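PDB 6MCA: ankyrin repeat domain protein from Legionella pneumophila subsp. pneumophila, which is an effector that interacts with LARP7 of the host 7SK snRNP complex and carries ankyrin repeats together with a cysteine protease-like part. Local coordinates for residues A[149-154]-A[396-401]; A[160-165]-A[385-390]; A[412-417]-A[434-439]. All blocks are in the same frame, centred on the assembly; numbering follows the deposited sequence.

Interaction 1 of 3, residues A[149-154]-A[396-401]; sequences FALDFI and IQRFYL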
loop_
_atom_site.group_PDB
_atom_site.type_symbol
_atom_site.label_atom_id
_atom_site.label_comp_id
_atom_site.label_asym_id
_atom_site.label_seq_id
_atom_site.Cartn_x
_atom_site.Cartn_y
_atom_site.Cartn_z
ATOM N N PHE A 149 7.397 14.610 -3.501
ATOM C CA PHE A 149 7.956 13.261 -3.491
ATOM C C PHE A 149 6.921 12.244 -3.019
ATOM O O PHE A 149 6.688 11.220 -3.678
ATOM C CB PHE A 149 9.201 13.233 -2.601
ATOM C CG PHE A 149 10.004 11.967 -2.703
ATOM C CD1 PHE A 149 9.852 11.107 -3.778
ATOM C CD2 PHE A 149 10.922 11.644 -1.718
ATOM C CE1 PHE A 149 10.596 9.945 -3.862
ATOM C CE2 PHE A 149 11.668 10.486 -1.796
ATOM C CZ PHE A 149 11.505 9.636 -2.871
ATOM N N ALA A 150 6.287 12.513 -1.876
ATOM C CA ALA A 150 5.279 11.599 -1.348
ATOM C C ALA A 150 4.098 11.473 -2.301
ATOM O O ALA A 150 3.613 10.364 -2.565
ATOM C CB ALA A 150 4.813 12.075 0.029
ATOM N N LEU A 151 3.618 12.605 -2.828
ATOM C CA LEU A 151 2.474 12.560 -3.736
ATOM C C LEU A 151 2.789 11.746 -4.985
ATOM O O LEU A 151 1.968 10.932 -5.427
ATOM C CB LEU A 151 2.042 13.976 -4.113
ATOM C CG LEU A 151 1.460 14.840 -2.992
ATOM C CD1 LEU A 151 0.922 16.148 -3.553
ATOM C CD2 LEU A 151 0.378 14.088 -2.235
ATOM N N ASP A 152 3.980 11.939 -5.559
ATOM C CA ASP A 152 4.349 11.218 -6.770
ATOM C C ASP A 152 4.522 9.732 -6.498
ATOM O O ASP A 152 4.113 8.900 -7.316
ATOM C CB ASP A 152 5.626 11.806 -7.367
ATOM C CG ASP A 152 5.438 13.229 -7.857
ATOM O OD1 ASP A 152 4.284 13.614 -8.142
ATOM O OD2 ASP A 152 6.445 13.963 -7.955
ATOM N N PHE A 153 5.124 9.372 -5.359
ATOM C CA PHE A 153 5.240 7.959 -5.012
ATOM C C PHE A 153 3.863 7.316 -4.889
ATOM O O PHE A 153 3.610 6.244 -5.457
ATOM C CB PHE A 153 6.028 7.792 -3.711
ATOM C CG PHE A 153 6.111 6.367 -3.231
ATOM C CD1 PHE A 153 7.126 5.533 -3.668
ATOM C CD2 PHE A 153 5.173 5.861 -2.343
ATOM C CE1 PHE A 153 7.204 4.222 -3.234
ATOM C CE2 PHE A 153 5.245 4.550 -1.906
ATOM C CZ PHE A 153 6.263 3.731 -2.350
ATOM N N ILE A 154 2.960 7.960 -4.144
ATOM C CA ILE A 154 1.622 7.408 -3.946
ATOM C C ILE A 154 0.911 7.245 -5.282
ATOM O O ILE A 154 0.321 6.195 -5.569
ATOM C CB ILE A 154 0.813 8.296 -2.984
ATOM C CG1 ILE A 154 1.440 8.286 -1.589
ATOM C CG2 ILE A 154 -0.641 7.839 -2.931
ATOM C CD1 ILE A 154 0.903 9.366 -0.673
ATOM N N ILE A 396 -2.503 13.918 -14.993
ATOM C CA ILE A 396 -2.666 14.925 -16.040
ATOM C C ILE A 396 -2.630 16.328 -15.448
ATOM O O ILE A 396 -2.012 17.241 -16.010
ATOM C CB ILE A 396 -3.963 14.671 -16.827
ATOM C CG1 ILE A 396 -3.830 13.399 -17.663
ATOM C CG2 ILE A 396 -4.300 15.860 -17.715
ATOM C CD1 ILE A 396 -5.118 12.970 -18.312
ATOM N N GLN A 397 -3.278 16.522 -14.298
ATOM C CA GLN A 397 -3.292 17.839 -13.671
ATOM C C GLN A 397 -1.908 18.225 -13.164
ATOM O O GLN A 397 -1.486 19.377 -13.318
ATOM C CB GLN A 397 -4.306 17.868 -12.528
ATOM C CG GLN A 397 -4.258 19.132 -11.686
ATOM C CD GLN A 397 -5.324 19.154 -10.607
ATOM O OE1 GLN A 397 -6.520 19.197 -10.900
ATOM N NE2 GLN A 397 -4.895 19.123 -9.351
ATOM N N ARG A 398 -1.185 17.279 -12.561
ATOM C CA ARG A 398 0.136 17.594 -12.036
ATOM C C ARG A 398 1.163 17.823 -13.135
ATOM O O ARG A 398 2.181 18.474 -12.880
ATOM C CB ARG A 398 0.616 16.480 -11.104
ATOM C CG ARG A 398 -0.148 16.404 -9.797
ATOM C CD ARG A 398 0.229 15.165 -9.009
ATOM N NE ARG A 398 -0.619 15.001 -7.833
ATOM C CZ ARG A 398 -0.643 13.909 -7.076
ATOM N NH1 ARG A 398 0.139 12.880 -7.371
ATOM N NH2 ARG A 398 -1.449 13.847 -6.024
ATOM N N PHE A 399 0.927 17.301 -14.344
ATOM C CA PHE A 399 1.900 17.491 -15.419
ATOM C C PHE A 399 2.132 18.970 -15.718
ATOM O O PHE A 399 3.278 19.400 -15.893
ATOM C CB PHE A 399 1.447 16.765 -16.685
ATOM C CG PHE A 399 2.320 17.036 -17.879
ATOM C CD1 PHE A 399 3.516 16.357 -18.046
ATOM C CD2 PHE A 399 1.951 17.974 -18.831
ATOM C CE1 PHE A 399 4.326 16.605 -19.139
ATOM C CE2 PHE A 399 2.757 18.227 -19.926
ATOM C CZ PHE A 399 3.945 17.541 -20.080
ATOM N N TYR A 400 1.060 19.763 -15.782
ATOM C CA TYR A 400 1.194 21.159 -16.186
ATOM C C TYR A 400 1.800 22.034 -15.096
ATOM O O TYR A 400 2.223 23.157 -15.387
ATOM C CB TYR A 400 -0.167 21.717 -16.604
ATOM C CG TYR A 400 -0.792 20.985 -17.772
ATOM C CD1 TYR A 400 -0.396 21.250 -19.077
ATOM C CD2 TYR A 400 -1.775 20.027 -17.569
ATOM C CE1 TYR A 400 -0.964 20.582 -20.146
ATOM C CE2 TYR A 400 -2.348 19.353 -18.631
ATOM C CZ TYR A 400 -1.940 19.634 -19.917
ATOM O OH TYR A 400 -2.508 18.966 -20.977
ATOM N N LEU A 401 1.854 21.551 -13.857
ATOM C CA LEU A 401 2.418 22.304 -12.744
ATOM C C LEU A 401 3.802 21.814 -12.344
ATOM O O LEU A 401 4.349 22.285 -11.343
ATOM C CB LEU A 401 1.482 22.233 -11.534
ATOM C CG LEU A 401 0.069 22.801 -11.664
ATOM C CD1 LEU A 401 -0.877 22.081 -10.715
ATOM C CD2 LEU A 401 0.066 24.294 -11.391
HETATM O O HOH W 1 -0.904 11.211 -4.893
HETATM O O HOH W 2 2.263 12.496 -9.647
#
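Arg398 meets Leu151 and Asp152 in a helix-to-helix contact built largely through water. It joins helix 147-162, which packs against helix 126-131 at the ankyrin-repeat end of the chain, to the long helix 373-399. The backbones stay well apart, Asp152 CA and Arg398 CA being the closest pair at 9.3 Å, and the extended side chain of Arg398 and two waters span most of the gap. The arginine CG lies beside the backbone N (chi1 -70°), and from there the chain runs fully extended to NE, which carries the guanidinium across to the other helix. The Arg398 and Leu151 side chains cross at about a right angle. Leu151 CB sits over one face of the guanidinium, toward its rim, while CD1 stays near NH2; the same leucine also leans on Val129 of helix 126-131. Directly, Arg398 NH1 gives only a weak, bent hydrogen bond to Leu151 O, 3.3 Å long with an angle of 131° at the hydrogen. Two waters, both at the guanidinium edge and in its plane, add bridges. Water 1 makes the shorter link: it takes a hydrogen from Arg398 NH2 (2.9 Å) and donates one to Leu151 O (2.9 Å). The carboxylate of Asp152 makes no direct salt bridge here: OD1 stands 4.3 Å from Arg398 NH1 and far off the plane of the group, so that only the opposite charges count. Asp152 OD2 is instead paired with Arg406 NH1, while OD1 takes the second water. Arg398 NH2 also has a long, weak ion pair with Glu394. Water 2 completes the link, 3.1 Å from Arg398 NH1 and 2.8 Å from Asp152 OD1, to which it donates.

Interaction 2 of 3, residues A[160-165]-A[385-390]; sequences GHRFEL and EWDKDR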
loop_
_atom_site.group_PDB
_atom_site.type_symbol
_atom_site.label_atom_id
_atom_site.label_comp_id
_atom_site.label_asym_id
_atom_site.label_seq_id
_atom_site.Cartn_x
_atom_site.Cartn_y
_atom_site.Cartn_z
ATOM N N GLY A 160 0.315 2.000 -10.996
ATOM C CA GLY A 160 0.864 0.698 -11.332
ATOM C C GLY A 160 -0.019 -0.445 -10.871
ATOM O O GLY A 160 -0.110 -1.479 -11.535
ATOM N N HIS A 161 -0.690 -0.270 -9.732
ATOM C CA HIS A 161 -1.568 -1.329 -9.239
ATOM C C HIS A 161 -2.909 -1.339 -9.970
ATOM O O HIS A 161 -3.364 -2.393 -10.427
ATOM C CB HIS A 161 -1.776 -1.178 -7.733
ATOM C CG HIS A 161 -0.590 -1.592 -6.918
ATOM N ND1 HIS A 161 0.134 -2.734 -7.185
ATOM C CD2 HIS A 161 -0.004 -1.018 -5.840
ATOM C CE1 HIS A 161 1.116 -2.845 -6.309
ATOM N NE2 HIS A 161 1.055 -1.817 -5.482
ATOM N N ARG A 162 -3.554 -0.174 -10.092
ATOM C CA ARG A 162 -4.885 -0.116 -10.693
ATOM C C ARG A 162 -4.854 -0.516 -12.162
ATOM O O ARG A 162 -5.755 -1.214 -12.642
ATOM C CB ARG A 162 -5.470 1.288 -10.541
ATOM C CG ARG A 162 -5.834 1.669 -9.120
ATOM C CD ARG A 162 -7.072 0.934 -8.639
ATOM N NE ARG A 162 -7.538 1.462 -7.361
ATOM C CZ ARG A 162 -8.222 0.758 -6.465
ATOM N NH1 ARG A 162 -8.522 -0.511 -6.703
ATOM N NH2 ARG A 162 -8.600 1.325 -5.327
ATOM N N PHE A 163 -3.834 -0.077 -12.894
ATOM C CA PHE A 163 -3.708 -0.386 -14.311
ATOM C C PHE A 163 -2.891 -1.645 -14.572
ATOM O O PHE A 163 -2.666 -1.985 -15.739
ATOM C CB PHE A 163 -3.091 0.803 -15.056
ATOM C CG PHE A 163 -4.017 1.980 -15.186
ATOM C CD1 PHE A 163 -4.981 2.014 -16.181
ATOM C CD2 PHE A 163 -3.932 3.047 -14.307
ATOM C CE1 PHE A 163 -5.838 3.094 -16.301
ATOM C CE2 PHE A 163 -4.786 4.130 -14.421
ATOM C CZ PHE A 163 -5.740 4.153 -15.420
ATOM N N GLU A 164 -2.445 -2.335 -13.518
ATOM C CA GLU A 164 -1.723 -3.604 -13.637
ATOM C C GLU A 164 -0.485 -3.467 -14.520
ATOM O O GLU A 164 -0.214 -4.308 -15.378
ATOM C CB GLU A 164 -2.640 -4.713 -14.156
ATOM C CG GLU A 164 -3.796 -5.046 -13.226
ATOM C CD GLU A 164 -4.642 -6.195 -13.736
ATOM O OE1 GLU A 164 -5.861 -6.206 -13.462
ATOM O OE2 GLU A 164 -4.089 -7.087 -14.413
ATOM N N LEU A 165 0.276 -2.398 -14.307
ATOM C CA LEU A 165 1.473 -2.155 -15.096
ATOM C C LEU A 165 2.609 -3.067 -14.652
ATOM O O LEU A 165 2.737 -3.411 -13.473
ATOM C CB LEU A 165 1.904 -0.692 -14.980
ATOM C CG LEU A 165 0.855 0.352 -15.366
ATOM C CD1 LEU A 165 1.417 1.758 -15.216
ATOM C CD2 LEU A 165 0.366 0.113 -16.785
ATOM N N GLU A 385 -13.079 1.512 -11.376
ATOM C CA GLU A 385 -12.957 2.353 -12.565
ATOM C C GLU A 385 -12.832 3.827 -12.191
ATOM O O GLU A 385 -12.036 4.566 -12.792
ATOM C CB GLU A 385 -14.148 2.125 -13.495
ATOM C CG GLU A 385 -14.149 0.764 -14.182
ATOM C CD GLU A 385 -12.883 0.503 -14.980
ATOM O OE1 GLU A 385 -12.141 -0.438 -14.630
ATOM O OE2 GLU A 385 -12.630 1.238 -15.958
ATOM N N TRP A 386 -13.605 4.270 -11.192
ATOM C CA TRP A 386 -13.494 5.646 -10.726
ATOM C C TRP A 386 -12.090 5.942 -10.218
ATOM O O TRP A 386 -11.550 7.022 -10.472
ATOM C CB TRP A 386 -14.528 5.915 -9.631
ATOM C CG TRP A 386 -14.428 7.287 -9.039
ATOM C CD1 TRP A 386 -15.131 8.394 -9.414
ATOM C CD2 TRP A 386 -13.569 7.702 -7.968
ATOM N NE1 TRP A 386 -14.766 9.471 -8.644
ATOM C CE2 TRP A 386 -13.808 9.073 -7.750
ATOM C CE3 TRP A 386 -12.622 7.046 -7.175
ATOM C CZ2 TRP A 386 -13.134 9.800 -6.770
ATOM C CZ3 TRP A 386 -11.955 7.770 -6.206
ATOM C CH2 TRP A 386 -12.213 9.132 -6.011
ATOM N N ASP A 387 -11.479 4.993 -9.502
ATOM C CA ASP A 387 -10.140 5.230 -8.969
ATOM C C ASP A 387 -9.099 5.259 -10.081
ATOM O O ASP A 387 -8.158 6.064 -10.036
ATOM C CB ASP A 387 -9.793 4.167 -7.928
ATOM C CG ASP A 387 -8.833 4.681 -6.872
ATOM O OD1 ASP A 387 -9.012 5.830 -6.415
ATOM O OD2 ASP A 387 -7.900 3.939 -6.499
ATOM N N LYS A 388 -9.244 4.384 -11.081
ATOM C CA LYS A 388 -8.389 4.460 -12.264
ATOM C C LYS A 388 -8.424 5.860 -12.867
ATOM O O LYS A 388 -7.380 6.502 -13.067
ATOM C CB LYS A 388 -8.835 3.434 -13.307
ATOM C CG LYS A 388 -8.533 1.985 -12.975
ATOM C CD LYS A 388 -8.966 1.086 -14.124
ATOM C CE LYS A 388 -8.733 -0.382 -13.815
ATOM N NZ LYS A 388 -9.205 -1.256 -14.926
ATOM N N ASP A 389 -9.633 6.350 -13.156
ATOM C CA ASP A 389 -9.759 7.661 -13.783
ATOM C C ASP A 389 -9.278 8.780 -12.864
ATOM O O ASP A 389 -8.719 9.771 -13.344
ATOM C CB ASP A 389 -11.206 7.895 -14.217
ATOM C CG ASP A 389 -11.615 7.004 -15.376
ATOM O OD1 ASP A 389 -10.773 6.762 -16.268
ATOM O OD2 ASP A 389 -12.775 6.540 -15.395
ATOM N N ARG A 390 -9.456 8.630 -11.550
ATOM C CA ARG A 390 -8.993 9.646 -10.608
ATOM C C ARG A 390 -7.474 9.750 -10.617
ATOM O O ARG A 390 -6.917 10.854 -10.632
ATOM C CB ARG A 390 -9.503 9.324 -9.201
ATOM C CG ARG A 390 -9.192 10.389 -8.153
ATOM C CD ARG A 390 -7.947 10.046 -7.338
ATOM N NE ARG A 390 -8.114 8.834 -6.540
ATOM C CZ ARG A 390 -7.303 8.474 -5.550
ATOM N NH1 ARG A 390 -6.263 9.235 -5.232
ATOM N NH2 ARG A 390 -7.529 7.355 -4.875
#
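The guanidinium of Arg162 has Asp387 OD2 at its edge, close to its plane, and the ring of Phe163 carries Lys388 CG over one face, offset toward the rim. Another aromatic, Trp383, makes a cation-pi contact with Arg162. Arg162 grips side-on, NE and NH2 both on one oxygen, with the guanidinium and carboxylate planes 85° apart: NE donates to the anti lone pair of Asp387 OD2 at 2.6 Å, and NH2 reaches the same OD2 at 2.9 Å from above the carboxylate plane. A bend at chi2 (-72°) turns the arginine chain toward the aspartate. The other oxygen, OD1, takes Arg390 NH2 at 2.6 Å through its syn lone pair. Lys388, extended beyond CG, runs past Arg162, its CE 3.3 Å from Arg162 O, and ends in a salt bridge from NZ to Glu385 OE1. Phe163 CZ touches Lys388 CB at 3.8 Å, while the ring also rests on Ile417 and Ala421 of helix 404-421. Here helix 147-162 finishes in a Schellman motif, with Glu164 at positive phi and Leu165 N bonded back to Gly160 O, so the contact pins a helix end to the middle of helix 373-399. Two arginines sharing one buried carboxylate probably hold Asp387 firmly ionised and fix its rotation.

Interaction 3 of 3, residues A[412-417]-A[434-439]; sequences AILGGI and EKILNI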
loop_
_atom_site.group_PDB
_atom_site.type_symbol
_atom_site.label_atom_id
_atom_site.label_comp_id
_atom_site.label_asym_id
_atom_site.label_seq_id
_atom_site.Cartn_x
_atom_site.Cartn_y
_atom_site.Cartn_z
ATOM N N ALA A 412 6.431 9.478 -18.603
ATOM C CA ALA A 412 6.744 8.053 -18.646
ATOM C C ALA A 412 5.602 7.220 -18.075
ATOM O O ALA A 412 5.243 6.176 -18.633
ATOM C CB ALA A 412 8.043 7.777 -17.890
ATOM N N ILE A 413 5.015 7.672 -16.965
ATOM C CA ILE A 413 3.894 6.943 -16.370
ATOM C C ILE A 413 2.705 6.909 -17.326
ATOM O O ILE A 413 2.060 5.866 -17.508
ATOM C CB ILE A 413 3.512 7.562 -15.013
ATOM C CG1 ILE A 413 4.685 7.469 -14.034
ATOM C CG2 ILE A 413 2.285 6.873 -14.435
ATOM C CD1 ILE A 413 4.472 8.247 -12.754
ATOM N N LEU A 414 2.396 8.049 -17.950
ATOM C CA LEU A 414 1.270 8.106 -18.879
ATOM C C LEU A 414 1.514 7.220 -20.094
ATOM O O LEU A 414 0.593 6.549 -20.578
ATOM C CB LEU A 414 1.015 9.549 -19.313
ATOM C CG LEU A 414 0.610 10.546 -18.223
ATOM C CD1 LEU A 414 0.469 11.947 -18.800
ATOM C CD2 LEU A 414 -0.672 10.112 -17.535
ATOM N N GLY A 415 2.748 7.204 -20.602
ATOM C CA GLY A 415 3.068 6.322 -21.711
ATOM C C GLY A 415 2.951 4.858 -21.336
ATOM O O GLY A 415 2.498 4.036 -22.138
ATOM N N GLY A 416 3.360 4.511 -20.113
ATOM C CA GLY A 416 3.160 3.152 -19.640
ATOM C C GLY A 416 1.694 2.770 -19.607
ATOM O O GLY A 416 1.306 1.693 -20.071
ATOM N N ILE A 417 0.857 3.655 -19.054
ATOM C CA ILE A 417 -0.589 3.424 -19.057
ATOM C C ILE A 417 -1.080 3.177 -20.477
ATOM O O ILE A 417 -1.741 2.171 -20.764
ATOM C CB ILE A 417 -1.331 4.611 -18.417
ATOM C CG1 ILE A 417 -0.924 4.791 -16.955
ATOM C CG2 ILE A 417 -2.839 4.423 -18.538
ATOM C CD1 ILE A 417 -1.656 5.924 -16.265
ATOM N N GLU A 434 -7.084 9.362 -25.354
ATOM C CA GLU A 434 -7.185 10.753 -25.788
ATOM C C GLU A 434 -6.619 11.690 -24.727
ATOM O O GLU A 434 -5.822 12.592 -25.029
ATOM C CB GLU A 434 -8.644 11.100 -26.090
ATOM C CG GLU A 434 -8.830 12.227 -27.090
ATOM C CD GLU A 434 -8.615 11.777 -28.521
ATOM O OE1 GLU A 434 -7.531 12.050 -29.076
ATOM O OE2 GLU A 434 -9.533 11.148 -29.090
ATOM N N LYS A 435 -7.028 11.483 -23.470
ATOM C CA LYS A 435 -6.482 12.260 -22.360
ATOM C C LYS A 435 -4.959 12.217 -22.344
ATOM O O LYS A 435 -4.300 13.243 -22.140
ATOM C CB LYS A 435 -7.028 11.735 -21.032
ATOM C CG LYS A 435 -8.451 12.141 -20.696
ATOM C CD LYS A 435 -8.760 11.781 -19.249
ATOM C CE LYS A 435 -10.250 11.807 -18.961
ATOM N NZ LYS A 435 -10.551 11.257 -17.610
ATOM N N ILE A 436 -4.384 11.033 -22.560
ATOM C CA ILE A 436 -2.934 10.876 -22.462
ATOM C C ILE A 436 -2.237 11.486 -23.675
ATOM O O ILE A 436 -1.210 12.163 -23.543
ATOM C CB ILE A 436 -2.578 9.387 -22.290
ATOM C CG1 ILE A 436 -3.089 8.872 -20.943
ATOM C CG2 ILE A 436 -1.079 9.176 -22.410
ATOM C CD1 ILE A 436 -3.248 7.369 -20.885
ATOM N N LEU A 437 -2.779 11.253 -24.873
ATOM C CA LEU A 437 -2.183 11.777 -26.093
ATOM C C LEU A 437 -2.241 13.294 -26.152
ATOM O O LEU A 437 -1.447 13.900 -26.879
ATOM C CB LEU A 437 -2.877 11.183 -27.317
ATOM C CG LEU A 437 -2.585 9.707 -27.598
ATOM C CD1 LEU A 437 -3.449 9.196 -28.742
ATOM C CD2 LEU A 437 -1.110 9.496 -27.890
ATOM N N ASN A 438 -3.165 13.920 -25.415
ATOM C CA ASN A 438 -3.115 15.372 -25.279
ATOM C C ASN A 438 -1.755 15.844 -24.776
ATOM O O ASN A 438 -1.303 16.937 -25.137
ATOM C CB ASN A 438 -4.219 15.855 -24.337
ATOM C CG ASN A 438 -5.398 16.445 -25.077
ATOM O OD1 ASN A 438 -5.492 16.346 -26.301
ATOM N ND2 ASN A 438 -6.307 17.070 -24.338
ATOM N N ILE A 439 -1.090 15.036 -23.957
ATOM C CA ILE A 439 0.212 15.380 -23.403
ATOM C C ILE A 439 1.349 14.740 -24.191
ATOM O O ILE A 439 2.361 15.388 -24.458
ATOM C CB ILE A 439 0.274 14.976 -21.913
ATOM C CG1 ILE A 439 -0.673 15.847 -21.084
ATOM C CG2 ILE A 439 1.698 15.070 -21.384
ATOM C CD1 ILE A 439 -0.704 15.486 -19.616
#
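A 2.9 Å backbone bond from Ile439 N to Ile436 O ties together the two isoleucines that touch Leu414 across this contact. Between the two segments the contact is apolar, and the backbone bonds run within each helix. Ile436 CG2 comes to 3.6 Å from Leu414 O, and CD1 of the same isoleucine to 3.9 Å from that oxygen; both approaches are van der Waals contacts. Around the carbonyl, four branched side chains interlock. Ile436 comes nearest in backbone terms, its CA 6.2 Å from that of Leu414, and splits its work between two branches. CG2, which lies anti to the backbone N, presses on Leu414 CB, whereas CD1, at the end of the other branch (chi1 -66°), reaches on to Ile417 CG2 at 3.8 Å. Helices 404-421 and 427-440 follow each other in the chain and form an alpha-alpha hairpin; their short segments run roughly antiparallel, 142° apart in direction, with axes 9.9 Å from each other at closest approach. One turn along from Ile436, Ile439 extends CD1 to meet Leu414 CD1, methyl against methyl at 3.8 Å, the two side chains crossing at about a right angle. Leu414 therefore works twice, with its CB against one isoleucine and its far branch against the next. It also rests on Leu392 and Cys395 of helix 373-399, and Ile439 on Phe399 of that helix, so a third helix shares the interface. Ile417 also touches Ile159 of helix 147-162, while its CG2 keeps hold of Ile436.

How the interactions relate
From the N terminus, helix 147-162 supplies the first halves of two contacts: 149-154 near its start and 160-165 at its end. The chain then passes through both antiparallel sheets before helix 373-399 returns, pairing 385-390 with 160-165 and then 396-401 with 149-154. Interaction 2 is thus nested inside the loop closed by interaction 1, and the two tie the same pair of helices at points about 15 Å apart, centre to centre. Interaction 3 follows in series, a short loop between helices 404-421 and 427-440. It touches both others: Ile396 of interaction 1 packs on Lys435, and Leu165 of interaction 2 on Gly416.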